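Long-range contacts in putative citrate lyase, alfa subunit (Streptococcus mutans, PDB 2HJ0), which is a putative citrate lyase alpha subunit, a two-sheet alpha/beta protein found as a pair of chains: residues A[70-75]-A[187-192]; A[326-331]-A[349-354]. One frame throughout, in Å; residues are numbered along the deposited sequence.

Contact 1 and contact 2 lie side by side near the centre of the folded chain, their centres about 10 Å apart, and come in series along the sequence. In contact 1 the loop after strand 66-69 meets the turn that leads into helix 191-199; in contact 2 the end of strand 322-327 meets the start of helix 351-355. Strand 66-69 belongs to the ten-stranded mixed sheet and strand 322-327 to the nine-stranded one, so each contact hangs on a different sheet, and the two touch. G191 O with A351 N and D330 OD1 with S189 N, each 2.8 Å apart, are probable hydrogen bonds. The loop ends of both sheets thus meet here.

Contact 1: residues A[70-75]-A[187-192]; sequences HHHFRE and CGSLGY
H72 reaches with its whole side chain into the bend of 187-192. Its CB lies 3.8 Å from C187 SG. CG, anti to the carbonyl carbon (chi1 -81°), is carried to 3.5 Å from S189 O, which lies 3.3 Å above the ring plane, over its centre; L190 N is over the same face nearer the rim. ND1 comes to 3.8 Å from L190 CD2. CE1 points at the start of the helix, where Y192 N is at the ring edge, and NE2 approaches Y192 CD2 at 3.5 Å while its hydrogen bond goes to V328 O. The Y192 ring is turned only 19° from that of H72, but slid aside so that the two barely overlap. H71 adds a second near-parallel, displaced ring, its CE1 close to Y192 CD2; its ND1 is bonded to S100, and a bound citric acid lies about 3 Å from its side chain. C187 SG stands obliquely to the F73 ring, 4.4 Å from its centroid and 29° off the normal, a sulfur-aromatic contact. The largely buried cluster joins the loop after strand 66-69 to the start of helix 191-199; Q329 of strand 329-330 touches H71 and H72.

Contact 2: residues A[326-331]-A[349-354]; sequences LDVQDF and IDANMY
V328 lays its CG1 methyl over one face of the Y354 ring, a CH-pi contact in which CG1 stands 4.1 Å from the ring centroid and 12° off the normal. The two side chains cross at about a right angle. The other branch, CG2, is anti to the backbone N of V328 and turns to the start of the helix, where it meets I349 O at 3.5 Å, A351 CA at 3.9 Å and Y354 CB at 4.0 Å. V328 thus touches both the residues leading into the helix and its first turn. Y354 CG, anti to the backbone N (chi1 175°), lies 4.1 Å from V328 CB; beyond the ring, the tyrosine OH is bonded to Q277. I349 CG1 lies against V328 CB and the D327 carbonyl, and CD1 touches L326 CB at 4.1 Å. The backbones are joined by I349 N donating to D327 O at 3.0 Å, with the donor above the carbonyl plane; S189 OG is a second partner of that oxygen. D350 N-caps the helix, its OD1 accepting from M353 N (selenomethionine) from above the carboxylate plane. From the second subunit, P214 packs on L326 and Q222 on M353. Strand 346-348, outermost of the nine within this chain, lies parallel beside 322-327 and is joined to it through helix 333-341, so the arrangement is that of a beta-alpha-beta crossover whose second strand runs on into a capped helix.

Contact 1: residues A[70-75]-A[187-192]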
loop_
_atom_site.group_PDB
_atom_site.type_symbol
_atom_site.label_atom_id
_atom_site.label_comp_id
_atom_site.label_asym_id
_atom_site.label_seq_id
_atom_site.Cartn_x
_atom_site.Cartn_y
_atom_site.Cartn_z
ATOM N N HIS A 70 1.789 11.625 13.713
ATOM C CA HIS A 70 3.038 11.697 12.972
ATOM C C HIS A 70 3.630 13.094 13.143
ATOM O O HIS A 70 2.944 14.003 13.603
ATOM C CB HIS A 70 2.828 11.381 11.499
ATOM C CG HIS A 70 2.097 12.444 10.751
ATOM N ND1 HIS A 70 0.790 12.296 10.343
ATOM C CD2 HIS A 70 2.473 13.692 10.385
ATOM C CE1 HIS A 70 0.387 13.412 9.764
ATOM N NE2 HIS A 70 1.388 14.275 9.779
ATOM N N HIS A 71 4.902 13.267 12.793
ATOM C CA HIS A 71 5.548 14.573 12.939
ATOM C C HIS A 71 5.989 15.241 11.630
ATOM O O HIS A 71 6.963 16.016 11.613
ATOM C CB HIS A 71 6.763 14.458 13.869
ATOM C CG HIS A 71 7.881 13.637 13.309
ATOM N ND1 HIS A 71 7.787 12.275 13.131
ATOM C CD2 HIS A 71 9.104 13.992 12.848
ATOM C CE1 HIS A 71 8.901 11.825 12.582
ATOM N NE2 HIS A 71 9.717 12.847 12.397
ATOM N N HIS A 72 5.276 14.979 10.541
ATOM C CA HIS A 72 5.675 15.578 9.269
ATOM C C HIS A 72 5.524 17.093 9.222
ATOM O O HIS A 72 6.149 17.754 8.397
ATOM C CB HIS A 72 4.923 14.929 8.108
ATOM C CG HIS A 72 5.503 13.622 7.676
ATOM N ND1 HIS A 72 4.826 12.429 7.795
ATOM C CD2 HIS A 72 6.693 13.324 7.104
ATOM C CE1 HIS A 72 5.571 11.450 7.313
ATOM N NE2 HIS A 72 6.709 11.966 6.884
ATOM N N PHE A 73 4.711 17.642 10.113
ATOM C CA PHE A 73 4.515 19.094 10.163
ATOM C C PHE A 73 5.523 19.745 11.117
ATOM O O PHE A 73 5.580 20.975 11.260
ATOM C CB PHE A 73 3.096 19.435 10.618
ATOM C CG PHE A 73 2.061 19.136 9.591
ATOM C CD1 PHE A 73 1.026 18.254 9.862
ATOM C CD2 PHE A 73 2.130 19.732 8.338
ATOM C CE1 PHE A 73 0.075 17.970 8.901
ATOM C CE2 PHE A 73 1.185 19.459 7.362
ATOM C CZ PHE A 73 0.154 18.578 7.640
ATOM N N ARG A 74 6.308 18.896 11.770
ATOM C CA ARG A 74 7.315 19.338 12.709
ATOM C C ARG A 74 6.829 20.398 13.679
ATOM O O ARG A 74 5.769 20.235 14.273
ATOM C CB ARG A 74 8.529 19.822 11.942
ATOM C CG ARG A 74 9.107 18.711 11.123
ATOM C CD ARG A 74 10.547 18.965 10.822
ATOM N NE ARG A 74 10.687 19.547 9.503
ATOM C CZ ARG A 74 11.829 20.001 9.017
ATOM N NH1 ARG A 74 11.862 20.522 7.789
ATOM N NH2 ARG A 74 12.923 19.934 9.770
ATOM N N GLU A 75 7.592 21.479 13.841
ATOM C CA GLU A 75 7.230 22.546 14.779
ATOM C C GLU A 75 5.963 23.286 14.411
ATOM O O GLU A 75 5.496 24.141 15.163
ATOM C CB GLU A 75 8.365 23.556 14.916
ATOM C CG GLU A 75 9.656 22.992 15.504
ATOM C CD GLU A 75 9.510 22.488 16.947
ATOM O OE1 GLU A 75 8.576 22.926 17.660
ATOM O OE2 GLU A 75 10.353 21.663 17.359
ATOM N N CYS A 187 3.122 19.088 3.443
ATOM C CA CYS A 187 4.352 18.695 4.130
ATOM C C CYS A 187 5.112 17.687 3.271
ATOM O O CYS A 187 6.163 17.181 3.663
ATOM C CB CYS A 187 4.025 18.056 5.471
ATOM S SG CYS A 187 2.986 16.606 5.299
ATOM N N GLY A 188 4.554 17.387 2.105
ATOM C CA GLY A 188 5.190 16.442 1.212
ATOM C C GLY A 188 4.907 14.991 1.562
ATOM O O GLY A 188 3.753 14.574 1.661
ATOM N N SER A 189 5.970 14.215 1.745
ATOM C CA SER A 189 5.827 12.816 2.078
ATOM C C SER A 189 5.065 12.590 3.382
ATOM O O SER A 189 4.974 13.479 4.234
ATOM C CB SER A 189 7.196 12.165 2.182
ATOM O OG SER A 189 7.066 10.833 2.643
ATOM N N LEU A 190 4.511 11.389 3.515
ATOM C CA LEU A 190 3.758 10.982 4.698
ATOM C C LEU A 190 4.204 9.597 5.145
ATOM O O LEU A 190 3.409 8.829 5.679
ATOM C CB LEU A 190 2.271 10.953 4.388
ATOM C CG LEU A 190 1.604 12.316 4.308
ATOM C CD1 LEU A 190 0.137 12.132 3.962
ATOM C CD2 LEU A 190 1.754 13.049 5.647
ATOM N N GLY A 191 5.484 9.302 4.926
ATOM C CA GLY A 191 6.046 8.012 5.276
ATOM C C GLY A 191 5.865 7.514 6.698
ATOM O O GLY A 191 5.705 6.313 6.908
ATOM N N TYR A 192 5.898 8.401 7.684
ATOM C CA TYR A 192 5.726 7.923 9.041
ATOM C C TYR A 192 4.241 7.655 9.291
ATOM O O TYR A 192 3.895 6.675 9.934
ATOM C CB TYR A 192 6.295 8.924 10.061
ATOM C CG TYR A 192 7.776 9.205 9.876
ATOM C CD1 TYR A 192 8.705 8.161 9.805
ATOM C CD2 TYR A 192 8.241 10.516 9.696
ATOM C CE1 TYR A 192 10.061 8.417 9.544
ATOM C CE2 TYR A 192 9.589 10.787 9.437
ATOM C CZ TYR A 192 10.495 9.734 9.357
ATOM O OH TYR A 192 11.818 9.985 9.055
#

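Contact 2: residues A[326-331]-A[349-354]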
loop_
_atom_site.group_PDB
_atom_site.type_symbol
_atom_site.label_atom_id
_atom_site.label_comp_id
_atom_site.label_asym_id
_atom_site.label_seq_id
_atom_site.Cartn_x
_atom_site.Cartn_y
_atom_site.Cartn_z
ATOM N N LEU A 326 14.210 8.454 -3.147
ATOM C CA LEU A 326 13.202 7.852 -2.264
ATOM C C LEU A 326 13.045 8.775 -1.063
ATOM O O LEU A 326 14.021 9.111 -0.397
ATOM C CB LEU A 326 13.640 6.451 -1.827
ATOM C CG LEU A 326 14.046 5.538 -2.987
ATOM C CD1 LEU A 326 14.433 4.178 -2.447
ATOM C CD2 LEU A 326 12.911 5.421 -3.974
ATOM N N ASP A 327 11.806 9.172 -0.791
ATOM C CA ASP A 327 11.503 10.141 0.264
ATOM C C ASP A 327 10.596 9.641 1.390
ATOM O O ASP A 327 9.451 9.258 1.149
ATOM C CB ASP A 327 10.846 11.365 -0.399
ATOM C CG ASP A 327 10.729 12.559 0.523
ATOM O OD1 ASP A 327 10.590 12.376 1.746
ATOM O OD2 ASP A 327 10.762 13.695 0.001
ATOM N N VAL A 328 11.100 9.670 2.620
ATOM C CA VAL A 328 10.291 9.242 3.751
ATOM C C VAL A 328 9.855 10.474 4.542
ATOM O O VAL A 328 8.918 10.433 5.338
ATOM C CB VAL A 328 11.062 8.295 4.677
ATOM C CG1 VAL A 328 12.102 9.065 5.486
ATOM C CG2 VAL A 328 10.083 7.582 5.583
ATOM N N GLN A 329 10.550 11.575 4.310
ATOM C CA GLN A 329 10.223 12.819 4.977
ATOM C C GLN A 329 10.919 14.008 4.317
ATOM O O GLN A 329 12.097 13.940 3.970
ATOM C CB GLN A 329 10.609 12.743 6.447
ATOM C CG GLN A 329 10.750 14.090 7.063
ATOM C CD GLN A 329 11.002 14.017 8.536
ATOM O OE1 GLN A 329 11.776 13.171 9.009
ATOM N NE2 GLN A 329 10.356 14.908 9.284
ATOM N N ASP A 330 10.183 15.098 4.144
ATOM C CA ASP A 330 10.742 16.292 3.534
ATOM C C ASP A 330 11.157 17.271 4.603
ATOM O O ASP A 330 10.508 17.367 5.638
ATOM C CB ASP A 330 9.718 16.942 2.625
ATOM C CG ASP A 330 9.420 16.111 1.427
ATOM O OD1 ASP A 330 8.236 15.762 1.225
ATOM O OD2 ASP A 330 10.377 15.802 0.684
ATOM N N PHE A 331 12.230 18.008 4.344
ATOM C CA PHE A 331 12.731 18.979 5.303
ATOM C C PHE A 331 12.619 20.454 4.868
ATOM O O PHE A 331 13.225 21.335 5.483
ATOM C CB PHE A 331 14.174 18.631 5.668
ATOM C CG PHE A 331 14.291 17.576 6.741
ATOM C CD1 PHE A 331 14.585 17.926 8.053
ATOM C CD2 PHE A 331 14.097 16.232 6.442
ATOM C CE1 PHE A 331 14.683 16.949 9.046
ATOM C CE2 PHE A 331 14.195 15.255 7.430
ATOM C CZ PHE A 331 14.487 15.613 8.731
ATOM N N ILE A 349 7.817 6.887 0.223
ATOM C CA ILE A 349 7.896 5.561 0.831
ATOM C C ILE A 349 7.559 5.614 2.322
ATOM O O ILE A 349 7.902 6.580 3.013
ATOM C CB ILE A 349 9.311 4.952 0.686
ATOM C CG1 ILE A 349 10.315 5.825 1.448
ATOM C CG2 ILE A 349 9.677 4.828 -0.790
ATOM C CD1 ILE A 349 11.706 5.225 1.597
ATOM N N ASP A 350 6.891 4.572 2.809
ATOM C CA ASP A 350 6.530 4.472 4.220
ATOM C C ASP A 350 7.773 4.130 5.028
ATOM O O ASP A 350 8.720 3.537 4.514
ATOM C CB ASP A 350 5.475 3.380 4.423
ATOM C CG ASP A 350 6.000 1.981 4.102
ATOM O OD1 ASP A 350 6.740 1.402 4.920
ATOM O OD2 ASP A 350 5.680 1.454 3.023
ATOM N N ALA A 351 7.762 4.496 6.299
ATOM C CA ALA A 351 8.896 4.233 7.185
ATOM C C ALA A 351 9.306 2.764 7.251
ATOM O O ALA A 351 10.473 2.466 7.514
ATOM C CB ALA A 351 8.592 4.742 8.595
ATOM N N ASN A 352 8.368 1.847 7.035
ATOM C CA ASN A 352 8.716 0.441 7.095
ATOM C C ASN A 352 9.606 0.072 5.927
ATOM O O ASN A 352 10.666 -0.528 6.105
ATOM C CB ASN A 352 7.479 -0.452 7.088
ATOM C CG ASN A 352 7.822 -1.917 7.373
ATOM O OD1 ASN A 352 8.269 -2.267 8.476
ATOM N ND2 ASN A 352 7.626 -2.774 6.375
HETATM N N MSE A 353 9.182 0.425 4.721
HETATM C CA MSE A 353 9.990 0.120 3.552
HETATM C C MSE A 353 11.330 0.829 3.690
HETATM O O MSE A 353 12.352 0.398 3.130
HETATM C CB MSE A 353 9.302 0.606 2.288
HETATM C CG MSE A 353 10.029 0.173 1.031
HETATM SE SE MSE A 353 9.063 0.746 -0.515
HETATM C CE MSE A 353 10.530 1.164 -1.670
ATOM N N TYR A 354 11.304 1.925 4.449
ATOM C CA TYR A 354 12.474 2.753 4.689
ATOM C C TYR A 354 13.580 2.119 5.514
ATOM O O TYR A 354 14.645 1.822 4.976
ATOM C CB TYR A 354 12.065 4.097 5.332
ATOM C CG TYR A 354 13.242 4.973 5.726
ATOM C CD1 TYR A 354 14.285 5.202 4.835
ATOM C CD2 TYR A 354 13.336 5.534 6.999
ATOM C CE1 TYR A 354 15.393 5.955 5.194
ATOM C CE2 TYR A 354 14.450 6.294 7.373
ATOM C CZ TYR A 354 15.480 6.497 6.461
ATOM O OH TYR A 354 16.615 7.214 6.803
#